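Local structure of crustacyanin-C1 subunit (1I4U) at residues A[56-60]-A[61-65]; A[174-177]-A[178-181]; A[109-112]-A[113-117]; A[149-152]-A[153-157]. The protein binds the carotenoid astaxanthin as a lipocalin subunit of crustacyanin, the pigment complex that colours the lobster carapace blue. One frame throughout, in Å; residues are numbered along the deposited sequence.

Interaction 1 (A[56-60]-A[61-65]); sequences YSFDG and KQFVI
The rings of Phe58 and Phe63 meet on one face of a beta hairpin of the lipocalin barrel, next to its turn. Phe58 CD1 sits over the centre of the Phe63 ring, 3.7 Å above its plane. The ring planes are 47° apart, an oblique pair. Tyr56 extends the aromatic cluster on the same face. Its CB touches Phe63 CD2, and Tyr56 CE1 is 3.3 Å from Ile65 CG2. Tyr56 and Ile65 lie side by side and point the same way; they form a non-hydrogen-bonded antiparallel pair.

Ser57 and Val64 form the hydrogen-bonded pair between Phe58-Phe63 and Tyr56-Ile65. Val64 N gives to Ser57 O at 2.8 Å, and Ser57 N gives back to Val64 O. Their side chains lie on the other face, where a water links Ser57 OG to Val64 O.

Asp59 helps hold the turn. Its N bonds to Gln62 O at 3.1 Å. Its CG stands between its own N and carbonyl carbon (chi1 67°), which swings the carboxylate over the backbone that follows. There two backbone donors grip one oxygen: Asp59 OD1 accepts from Lys61 N nearly in line with its C-O bond, and from Gln62 N on the syn side, 34° out of the plane. At the backbone angles of Gly60 a CB would jam against the carbonyl O of Asp59, which calls for glycine. Gly60 N lies over the centre of the Phe58 ring.

Further out, Phe58 and Phe63 touch Arg28 of helix 28-31, and Ile65 packs on strand 93-97. Gln62 OE1 takes a hydrogen bond from Lys82 NZ.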
loop_
_atom_site.group_PDB
_atom_site.type_symbol
_atom_site.label_atom_id
_atom_site.label_comp_id
_atom_site.label_asym_id
_atom_site.label_seq_id
_atom_site.Cartn_x
_atom_site.Cartn_y
_atom_site.Cartn_z
ATOM N N TYR A 56 9.163 11.030 15.146
ATOM C CA TYR A 56 9.306 11.629 13.844
ATOM C C TYR A 56 10.438 12.670 13.805
ATOM O O TYR A 56 10.506 13.563 14.667
ATOM C CB TYR A 56 8.026 12.370 13.480
ATOM C CG TYR A 56 6.832 11.490 13.192
ATOM C CD1 TYR A 56 6.724 10.126 13.376
ATOM C CD2 TYR A 56 5.722 12.055 12.636
ATOM C CE1 TYR A 56 5.662 9.338 13.104
ATOM C CE2 TYR A 56 4.651 11.239 12.369
ATOM C CZ TYR A 56 4.560 9.932 12.589
ATOM O OH TYR A 56 3.431 9.237 12.233
ATOM N N SER A 57 11.302 12.592 12.805
ATOM C CA SER A 57 12.379 13.547 12.533
ATOM C C SER A 57 12.139 14.152 11.164
ATOM O O SER A 57 11.940 13.402 10.192
ATOM C CB SER A 57 13.727 12.817 12.590
ATOM O OG SER A 57 13.864 12.291 13.896
ATOM N N PHE A 58 12.128 15.451 11.052
ATOM C CA PHE A 58 11.852 16.112 9.801
ATOM C C PHE A 58 13.166 16.663 9.236
ATOM O O PHE A 58 13.842 17.389 9.923
ATOM C CB PHE A 58 10.846 17.244 9.988
ATOM C CG PHE A 58 10.480 17.949 8.698
ATOM C CD1 PHE A 58 9.826 17.223 7.718
ATOM C CD2 PHE A 58 10.801 19.287 8.496
ATOM C CE1 PHE A 58 9.494 17.847 6.522
ATOM C CE2 PHE A 58 10.490 19.924 7.312
ATOM C CZ PHE A 58 9.849 19.176 6.323
ATOM N N ASP A 59 13.477 16.288 8.009
ATOM C CA ASP A 59 14.762 16.606 7.432
ATOM C C ASP A 59 14.625 17.721 6.394
ATOM O O ASP A 59 15.577 17.929 5.639
ATOM C CB ASP A 59 15.405 15.346 6.832
ATOM C CG ASP A 59 14.705 14.770 5.630
ATOM O OD1 ASP A 59 13.841 15.447 5.019
ATOM O OD2 ASP A 59 15.028 13.605 5.244
ATOM N N GLY A 60 13.455 18.347 6.358
ATOM C CA GLY A 60 13.150 19.410 5.433
ATOM C C GLY A 60 12.376 18.967 4.212
ATOM O O GLY A 60 11.782 19.791 3.522
ATOM N N LYS A 61 12.373 17.675 3.904
ATOM C CA LYS A 61 11.625 17.123 2.777
ATOM C C LYS A 61 10.759 15.922 3.116
ATOM O O LYS A 61 9.815 15.626 2.386
ATOM C CB LYS A 61 12.567 16.637 1.675
ATOM C CG LYS A 61 13.458 17.694 1.068
ATOM C CD LYS A 61 12.809 19.066 0.942
ATOM C CE LYS A 61 13.381 19.821 -0.249
ATOM N NZ LYS A 61 12.517 20.993 -0.621
ATOM N N GLN A 62 11.045 15.226 4.224
ATOM C CA GLN A 62 10.167 14.160 4.656
ATOM C C GLN A 62 10.438 13.942 6.140
ATOM O O GLN A 62 11.367 14.514 6.700
ATOM C CB GLN A 62 10.498 12.868 3.904
ATOM C CG GLN A 62 11.774 12.254 4.437
ATOM C CD GLN A 62 12.159 10.986 3.720
ATOM O OE1 GLN A 62 13.137 10.373 4.120
ATOM N NE2 GLN A 62 11.398 10.571 2.723
ATOM N N PHE A 63 9.642 13.078 6.706
ATOM C CA PHE A 63 9.832 12.576 8.057
ATOM C C PHE A 63 10.390 11.187 8.012
ATOM O O PHE A 63 9.896 10.321 7.292
ATOM C CB PHE A 63 8.527 12.557 8.839
ATOM C CG PHE A 63 7.796 13.860 9.005
ATOM C CD1 PHE A 63 6.870 14.235 8.065
ATOM C CD2 PHE A 63 8.014 14.684 10.095
ATOM C CE1 PHE A 63 6.164 15.429 8.201
ATOM C CE2 PHE A 63 7.308 15.866 10.255
ATOM C CZ PHE A 63 6.350 16.229 9.327
ATOM N N VAL A 64 11.409 10.971 8.832
ATOM C CA VAL A 64 11.917 9.685 9.182
ATOM C C VAL A 64 11.286 9.258 10.500
ATOM O O VAL A 64 11.172 10.050 11.440
ATOM C CB VAL A 64 13.453 9.744 9.342
ATOM C CG1 VAL A 64 14.022 8.451 9.856
ATOM C CG2 VAL A 64 14.011 10.170 7.966
ATOM N N ILE A 65 10.807 8.035 10.571
ATOM C CA ILE A 65 9.977 7.580 11.673
ATOM C C ILE A 65 10.634 6.381 12.311
ATOM O O ILE A 65 11.025 5.468 11.597
ATOM C CB ILE A 65 8.543 7.169 11.272
ATOM C CG1 ILE A 65 7.866 8.213 10.426
ATOM C CG2 ILE A 65 7.727 6.850 12.515
ATOM C CD1 ILE A 65 6.586 7.777 9.777
HETATM O O HOH W 1 13.072 9.452 13.895
#

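Interaction 2 (A[174-177]-A[178-181]); sequences PYDT and QKTL
Thr177 O takes two bonds from one residue. The hydroxyl Thr180 OG1 gives the shorter, 2.7 Å to Thr177 O, tilted slightly from the carbonyl plane. The backbone Thr180 N gives the other, 3.0 Å to Thr177 O, from well above that plane. The hydroxyl reaches back because OG1 lies between the backbone N and the carbonyl carbon of Thr180 (chi1 65°). The same rotation sets Thr180 CG2 beside Asp176 O.

Asp176 and Lys179 run side by side and point the same way. Lys179 NZ makes a salt bridge of 2.8 Å to Asp176 OD1, approaching from above the carboxylate plane, 65° out of it. The lysine chain is extended beyond CG, and Lys179 CE also comes close to Asp176 OD1.

Gln178 is the buried side chain of the group. Its OE1 lies 3.4 Å from Pro174 CD and has no polar partner in the model. Its NE2 lies at the edge of the Tyr175 ring, 3.9 Å from Tyr175 CD1, and bonds to Cys51 O and Thr68 OG1. The amide is thus held by its nitrogen. Tyr175 OH bonds to Gln169 and Gly170, and its ring meets Tyr36 edge-to-face.

The helical backbone bonds are Gln178 N to Pro174 O, 2.9 Å, and Lys179 N to Tyr175 O. Leu181 ends the chain, and its terminal carboxylate makes a salt bridge to Lys78. This is a short C-terminal helical turn, with Pro174 at the N-cap position and a type I beta turn from Gln178 to Leu181, packed on barrel strands 52-58 and 76-85.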
loop_
_atom_site.group_PDB
_atom_site.type_symbol
_atom_site.label_atom_id
_atom_site.label_comp_id
_atom_site.label_asym_id
_atom_site.label_seq_id
_atom_site.Cartn_x
_atom_site.Cartn_y
_atom_site.Cartn_z
ATOM N N PRO A 174 7.613 0.240 28.479
ATOM C CA PRO A 174 9.055 0.491 28.622
ATOM C C PRO A 174 9.549 1.511 27.604
ATOM O O PRO A 174 10.438 1.240 26.777
ATOM C CB PRO A 174 9.671 -0.884 28.399
ATOM C CG PRO A 174 8.776 -1.463 27.337
ATOM C CD PRO A 174 7.393 -0.990 27.701
ATOM N N TYR A 175 9.036 2.726 27.683
ATOM C CA TYR A 175 9.340 3.734 26.675
ATOM C C TYR A 175 10.829 4.060 26.592
ATOM O O TYR A 175 11.337 4.280 25.500
ATOM C CB TYR A 175 8.527 4.975 26.978
ATOM C CG TYR A 175 7.039 4.908 26.877
ATOM C CD1 TYR A 175 6.348 4.416 25.776
ATOM C CD2 TYR A 175 6.256 5.413 27.884
ATOM C CE1 TYR A 175 4.961 4.391 25.712
ATOM C CE2 TYR A 175 4.887 5.429 27.849
ATOM C CZ TYR A 175 4.241 4.903 26.757
ATOM O OH TYR A 175 2.868 4.964 26.762
ATOM N N ASP A 176 11.505 4.111 27.738
ATOM C CA ASP A 176 12.913 4.474 27.713
ATOM C C ASP A 176 13.728 3.390 27.044
ATOM O O ASP A 176 14.802 3.685 26.523
ATOM C CB ASP A 176 13.397 4.787 29.124
ATOM C CG ASP A 176 13.096 6.166 29.608
ATOM O OD1 ASP A 176 12.584 6.995 28.838
ATOM O OD2 ASP A 176 13.382 6.399 30.830
ATOM N N THR A 177 13.286 2.131 27.100
ATOM C CA THR A 177 13.926 1.068 26.362
ATOM C C THR A 177 13.578 1.176 24.886
ATOM O O THR A 177 14.436 1.039 24.002
ATOM C CB THR A 177 13.512 -0.293 26.945
ATOM O OG1 THR A 177 13.869 -0.343 28.331
ATOM C CG2 THR A 177 14.250 -1.417 26.268
ATOM N N GLN A 178 12.291 1.384 24.596
ATOM C CA GLN A 178 11.857 1.537 23.203
ATOM C C GLN A 178 12.635 2.588 22.457
ATOM O O GLN A 178 12.995 2.397 21.311
ATOM C CB GLN A 178 10.366 1.924 23.181
ATOM C CG GLN A 178 9.450 0.824 23.633
ATOM C CD GLN A 178 7.990 1.208 23.837
ATOM O OE1 GLN A 178 7.347 0.762 24.790
ATOM N NE2 GLN A 178 7.483 2.016 22.913
ATOM N N LYS A 179 12.918 3.698 23.109
ATOM C CA LYS A 179 13.556 4.822 22.419
ATOM C C LYS A 179 14.999 4.498 22.095
ATOM O O LYS A 179 15.578 5.287 21.334
ATOM C CB LYS A 179 13.321 6.079 23.226
ATOM C CG LYS A 179 14.207 6.283 24.407
ATOM C CD LYS A 179 13.767 7.494 25.257
ATOM C CE LYS A 179 14.837 7.700 26.360
ATOM N NZ LYS A 179 14.369 8.597 27.462
ATOM N N THR A 180 15.573 3.413 22.585
ATOM C CA THR A 180 16.970 3.024 22.320
ATOM C C THR A 180 17.060 1.875 21.341
ATOM O O THR A 180 18.163 1.426 20.956
ATOM C CB THR A 180 17.704 2.543 23.590
ATOM O OG1 THR A 180 17.079 1.321 24.043
ATOM C CG2 THR A 180 17.576 3.514 24.728
ATOM N N LEU A 181 15.936 1.332 20.862
ATOM C CA LEU A 181 15.974 0.210 19.936
ATOM C C LEU A 181 16.532 0.642 18.580
ATOM O O LEU A 181 16.457 1.845 18.257
ATOM C CB LEU A 181 14.580 -0.373 19.721
ATOM C CG LEU A 181 13.863 -0.880 20.960
ATOM C CD1 LEU A 181 12.432 -1.232 20.532
ATOM C CD2 LEU A 181 14.570 -2.088 21.555
ATOM O OXT LEU A 181 17.054 -0.218 17.843
#

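Interaction 3 (A[109-112]-A[113-117]); sequences ETDY and SNYAC
Asp111 and Tyr115 cross at about a right angle, with the carboxylate and ring planes 45° apart. Asp111 CG lies 3.3 Å from Tyr115 CE1, and Asp111 N sits over one face of the ring, toward its rim. Glu109 meets the same ring at its edge. Its carboxylate is turned 72° from the ring plane, and Tyr115 OH donates to Glu109 OE2 at 2.6 Å, on the anti lone pair. Glu109 reaches this far because its chain is extended, with CG anti to its backbone N (chi1 -172°).

Asp111 and Asn114 cross obliquely. Asn114 ND2 gives a 2.8 Å bond to Asp111 OD2, nearly in the amide plane. The other oxygen, Asp111 OD1, accepts from two backbone donors on opposite faces of the carboxylate plane: Asn114 N at 2.8 Å and Tyr115 N at 3.0 Å. Three bonds therefore hold the carboxylate across the turn and limit its rotation.

On the other face of the hairpin, Thr110 OG1 donates to Tyr115 O at 2.7 Å and accepts from Tyr112 N, which makes an ST turn. Thr110 CG2 lies over one face of the Tyr112 ring. Thr110 and Ala116 form a non-hydrogen-bonded pair, and Ala116 CB packs on the threonine. Next along, Cys117 N bonds to Glu109 O at 2.8 Å.

The hairpin joins strands 102-110 and 115-123 of the lipocalin barrel. Glu109, Tyr115 and Cys117 face helix 144-156, where Cys117 is disulfide-bonded to Cys150. Thr110 and Ala116 touch Trp35 of strand 33-41, while Tyr112 packs on helix 28-31.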
loop_
_atom_site.group_PDB
_atom_site.type_symbol
_atom_site.label_atom_id
_atom_site.label_comp_id
_atom_site.label_asym_id
_atom_site.label_seq_id
_atom_site.Cartn_x
_atom_site.Cartn_y
_atom_site.Cartn_z
ATOM N N GLU A 109 -7.052 16.617 11.303
ATOM C CA GLU A 109 -7.071 17.710 12.272
ATOM C C GLU A 109 -5.900 17.477 13.240
ATOM O O GLU A 109 -5.642 16.355 13.666
ATOM C CB GLU A 109 -8.372 17.783 13.058
ATOM C CG GLU A 109 -8.503 19.019 13.952
ATOM C CD GLU A 109 -9.853 19.107 14.649
ATOM O OE1 GLU A 109 -10.881 18.936 13.984
ATOM O OE2 GLU A 109 -9.881 19.321 15.885
ATOM N N THR A 110 -5.219 18.569 13.577
ATOM C CA THR A 110 -4.212 18.526 14.620
ATOM C C THR A 110 -4.045 19.924 15.235
ATOM O O THR A 110 -4.238 20.917 14.535
ATOM C CB THR A 110 -2.869 18.014 14.119
ATOM O OG1 THR A 110 -1.924 17.903 15.202
ATOM C CG2 THR A 110 -2.250 18.958 13.107
ATOM N N ASP A 111 -3.675 19.954 16.491
ATOM C CA ASP A 111 -3.224 21.200 17.128
ATOM C C ASP A 111 -1.722 21.172 17.359
ATOM O O ASP A 111 -1.243 22.107 18.026
ATOM C CB ASP A 111 -3.992 21.506 18.411
ATOM C CG ASP A 111 -3.615 20.613 19.573
ATOM O OD1 ASP A 111 -2.910 19.618 19.334
ATOM O OD2 ASP A 111 -4.056 20.933 20.705
ATOM N N TYR A 112 -0.995 20.160 16.910
ATOM C CA TYR A 112 0.434 19.966 16.993
ATOM C C TYR A 112 0.953 19.695 18.412
ATOM O O TYR A 112 1.899 18.916 18.522
ATOM C CB TYR A 112 1.287 21.120 16.408
ATOM C CG TYR A 112 0.938 21.260 14.938
ATOM C CD1 TYR A 112 1.513 20.414 14.025
ATOM C CD2 TYR A 112 0.036 22.190 14.497
ATOM C CE1 TYR A 112 1.202 20.515 12.695
ATOM C CE2 TYR A 112 -0.301 22.307 13.142
ATOM C CZ TYR A 112 0.297 21.451 12.236
ATOM O OH TYR A 112 0.030 21.491 10.875
ATOM N N SER A 113 0.390 20.333 19.415
ATOM C CA SER A 113 0.874 20.199 20.787
ATOM C C SER A 113 0.108 19.211 21.636
ATOM O O SER A 113 0.644 18.881 22.721
ATOM C CB SER A 113 0.885 21.569 21.442
ATOM O OG SER A 113 -0.344 22.118 21.451
ATOM N N ASN A 114 -1.073 18.728 21.257
ATOM C CA ASN A 114 -1.811 17.787 22.080
ATOM C C ASN A 114 -2.233 16.544 21.296
ATOM O O ASN A 114 -2.065 15.419 21.779
ATOM C CB ASN A 114 -3.055 18.432 22.685
ATOM C CG ASN A 114 -2.645 19.551 23.619
ATOM O OD1 ASN A 114 -2.292 19.264 24.776
ATOM N ND2 ASN A 114 -2.641 20.752 23.123
ATOM N N TYR A 115 -2.834 16.747 20.108
ATOM C CA TYR A 115 -3.465 15.631 19.418
ATOM C C TYR A 115 -3.304 15.730 17.927
ATOM O O TYR A 115 -3.125 16.814 17.393
ATOM C CB TYR A 115 -4.976 15.617 19.806
ATOM C CG TYR A 115 -5.764 16.710 19.160
ATOM C CD1 TYR A 115 -5.771 17.988 19.711
ATOM C CD2 TYR A 115 -6.476 16.500 17.988
ATOM C CE1 TYR A 115 -6.482 19.008 19.138
ATOM C CE2 TYR A 115 -7.178 17.526 17.410
ATOM C CZ TYR A 115 -7.177 18.771 17.979
ATOM O OH TYR A 115 -7.862 19.847 17.434
ATOM N N ALA A 116 -3.549 14.586 17.273
ATOM C CA ALA A 116 -3.705 14.506 15.842
ATOM C C ALA A 116 -4.712 13.401 15.504
ATOM O O ALA A 116 -4.779 12.358 16.178
ATOM C CB ALA A 116 -2.403 14.260 15.111
ATOM N N CYS A 117 -5.533 13.669 14.485
ATOM C CA CYS A 117 -6.544 12.753 14.005
ATOM C C CYS A 117 -6.126 12.367 12.574
ATOM O O CYS A 117 -6.102 13.238 11.707
ATOM C CB CYS A 117 -7.920 13.403 14.006
ATOM S SG CYS A 117 -8.307 14.490 15.420
#

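Interaction 4 (A[149-152]-A[153-157]); sequences KCEA and AFKNI
Ala153 opens the second half of this helical stretch by bonding through its N to Lys149 O at 3.0 Å. Its CB lies against Cys150 O.

Phe154 follows, with N bonded to Cys150 O at 2.9 Å. Its CG is anti to the carbonyl carbon (chi1 -73°), which carries the ring back along the helix. Phe154 CD2 then comes within 3.1 Å of Cys150 O, and Phe154 CE2 touches Cys150 CB at 4.0 Å. The ring also meets Phe164 and packs on Leu108 and Cys117 of the barrel.

Lys155 N bonds to Glu151 O. The two side chains run side by side. Lys155 NZ forms a salt bridge with Glu151 OE2, its hydrogen bond long and weak at 3.2 Å. The lysine bends at its last two torsions while the glutamate stays extended, and NZ also has a weak bond to Thr161 OG1.

Asn156 N bonds to Ala152 O at 2.9 Å. At the helix end Ile157 N turns to Phe154 O, a three-residue step. The four backbone bonds from Ala153 to Asn156 are i to i+4 bonds of the alpha-helix that packs beside the barrel in lipocalins, and Cys150 is the helix half of its disulfide.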
loop_
_atom_site.group_PDB
_atom_site.type_symbol
_atom_site.label_atom_id
_atom_site.label_comp_id
_atom_site.label_asym_id
_atom_site.label_seq_id
_atom_site.Cartn_x
_atom_site.Cartn_y
_atom_site.Cartn_z
ATOM N N LYS A 149 -12.661 16.119 19.862
ATOM C CA LYS A 149 -12.329 16.822 18.619
ATOM C C LYS A 149 -12.136 15.826 17.502
ATOM O O LYS A 149 -12.657 15.989 16.382
ATOM C CB LYS A 149 -11.110 17.746 18.751
ATOM C CG LYS A 149 -11.443 18.945 19.720
ATOM C CD LYS A 149 -10.195 19.695 20.089
ATOM C CE LYS A 149 -10.174 20.210 21.547
ATOM N NZ LYS A 149 -11.308 21.139 21.756
ATOM N N CYS A 150 -11.354 14.740 17.792
ATOM C CA CYS A 150 -11.203 13.760 16.738
ATOM C C CYS A 150 -12.532 13.069 16.437
ATOM O O CYS A 150 -12.775 12.838 15.259
ATOM C CB CYS A 150 -10.145 12.726 17.110
ATOM S SG CYS A 150 -8.427 13.278 17.084
ATOM N N GLU A 151 -13.342 12.782 17.451
ATOM C CA GLU A 151 -14.612 12.109 17.177
ATOM C C GLU A 151 -15.416 12.926 16.186
ATOM O O GLU A 151 -15.991 12.350 15.265
ATOM C CB GLU A 151 -15.377 11.849 18.470
ATOM C CG GLU A 151 -16.731 11.186 18.156
ATOM C CD GLU A 151 -17.649 11.035 19.361
ATOM O OE1 GLU A 151 -17.361 11.597 20.440
ATOM O OE2 GLU A 151 -18.686 10.335 19.271
ATOM N N ALA A 152 -15.440 14.257 16.423
ATOM C CA ALA A 152 -16.200 15.142 15.545
ATOM C C ALA A 152 -15.668 15.064 14.131
ATOM O O ALA A 152 -16.401 14.946 13.157
ATOM C CB ALA A 152 -16.196 16.569 16.048
ATOM N N ALA A 153 -14.334 15.089 14.023
ATOM C CA ALA A 153 -13.693 15.096 12.709
ATOM C C ALA A 153 -13.998 13.831 11.925
ATOM O O ALA A 153 -14.251 13.872 10.724
ATOM C CB ALA A 153 -12.187 15.287 12.812
ATOM N N PHE A 154 -13.962 12.700 12.628
ATOM C CA PHE A 154 -14.255 11.457 11.927
ATOM C C PHE A 154 -15.737 11.316 11.605
ATOM O O PHE A 154 -16.059 10.809 10.515
ATOM C CB PHE A 154 -13.730 10.312 12.786
ATOM C CG PHE A 154 -12.203 10.187 12.803
ATOM C CD1 PHE A 154 -11.560 9.839 11.641
ATOM C CD2 PHE A 154 -11.447 10.421 13.917
ATOM C CE1 PHE A 154 -10.187 9.699 11.615
ATOM C CE2 PHE A 154 -10.088 10.290 13.909
ATOM C CZ PHE A 154 -9.420 10.006 12.748
ATOM N N LYS A 155 -16.598 11.751 12.508
ATOM C CA LYS A 155 -18.038 11.724 12.201
ATOM C C LYS A 155 -18.340 12.578 10.998
ATOM O O LYS A 155 -19.201 12.249 10.167
ATOM C CB LYS A 155 -18.828 12.187 13.407
ATOM C CG LYS A 155 -19.029 11.143 14.501
ATOM C CD LYS A 155 -19.582 11.816 15.714
ATOM C CE LYS A 155 -20.508 11.148 16.664
ATOM N NZ LYS A 155 -20.478 9.677 16.687
ATOM N N ASN A 156 -17.617 13.670 10.877
ATOM C CA ASN A 156 -17.831 14.587 9.762
ATOM C C ASN A 156 -17.526 13.957 8.406
ATOM O O ASN A 156 -18.027 14.446 7.381
ATOM C CB ASN A 156 -16.992 15.852 9.948
ATOM C CG ASN A 156 -17.153 16.928 8.913
ATOM O OD1 ASN A 156 -18.165 17.630 8.798
ATOM N ND2 ASN A 156 -16.140 17.172 8.101
ATOM N N ILE A 157 -16.726 12.894 8.373
ATOM C CA ILE A 157 -16.426 12.195 7.118
ATOM C C ILE A 157 -17.033 10.796 7.120
ATOM O O ILE A 157 -16.663 9.866 6.419
ATOM C CB ILE A 157 -14.915 12.194 6.810
ATOM C CG1 ILE A 157 -14.016 11.531 7.856
ATOM C CG2 ILE A 157 -14.465 13.626 6.578
ATOM C CD1 ILE A 157 -12.697 11.018 7.308
#

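In the fold
Interactions 1, 3, 4 and 2 follow one another along the chain. Interactions 1 and 3 are two hairpin turns of the same antiparallel barrel sheet, with centres about 17 Å apart and no direct touch. Interaction 4 lies on helix 144-156 and touches interaction 3. The Cys117-Cys150 disulfide joins them, and Phe154 and Lys149 pack on the same hairpin. Interaction 2 is the C-terminal turn, on the opposite side of the chain's centre from interaction 4, about 32 Å away between centres. Interactions 1 and 4 also lie on opposite sides. The disulfide thus ties the helix covalently to the barrel, while interactions 1 and 2 lie away from that join and touch neither partner.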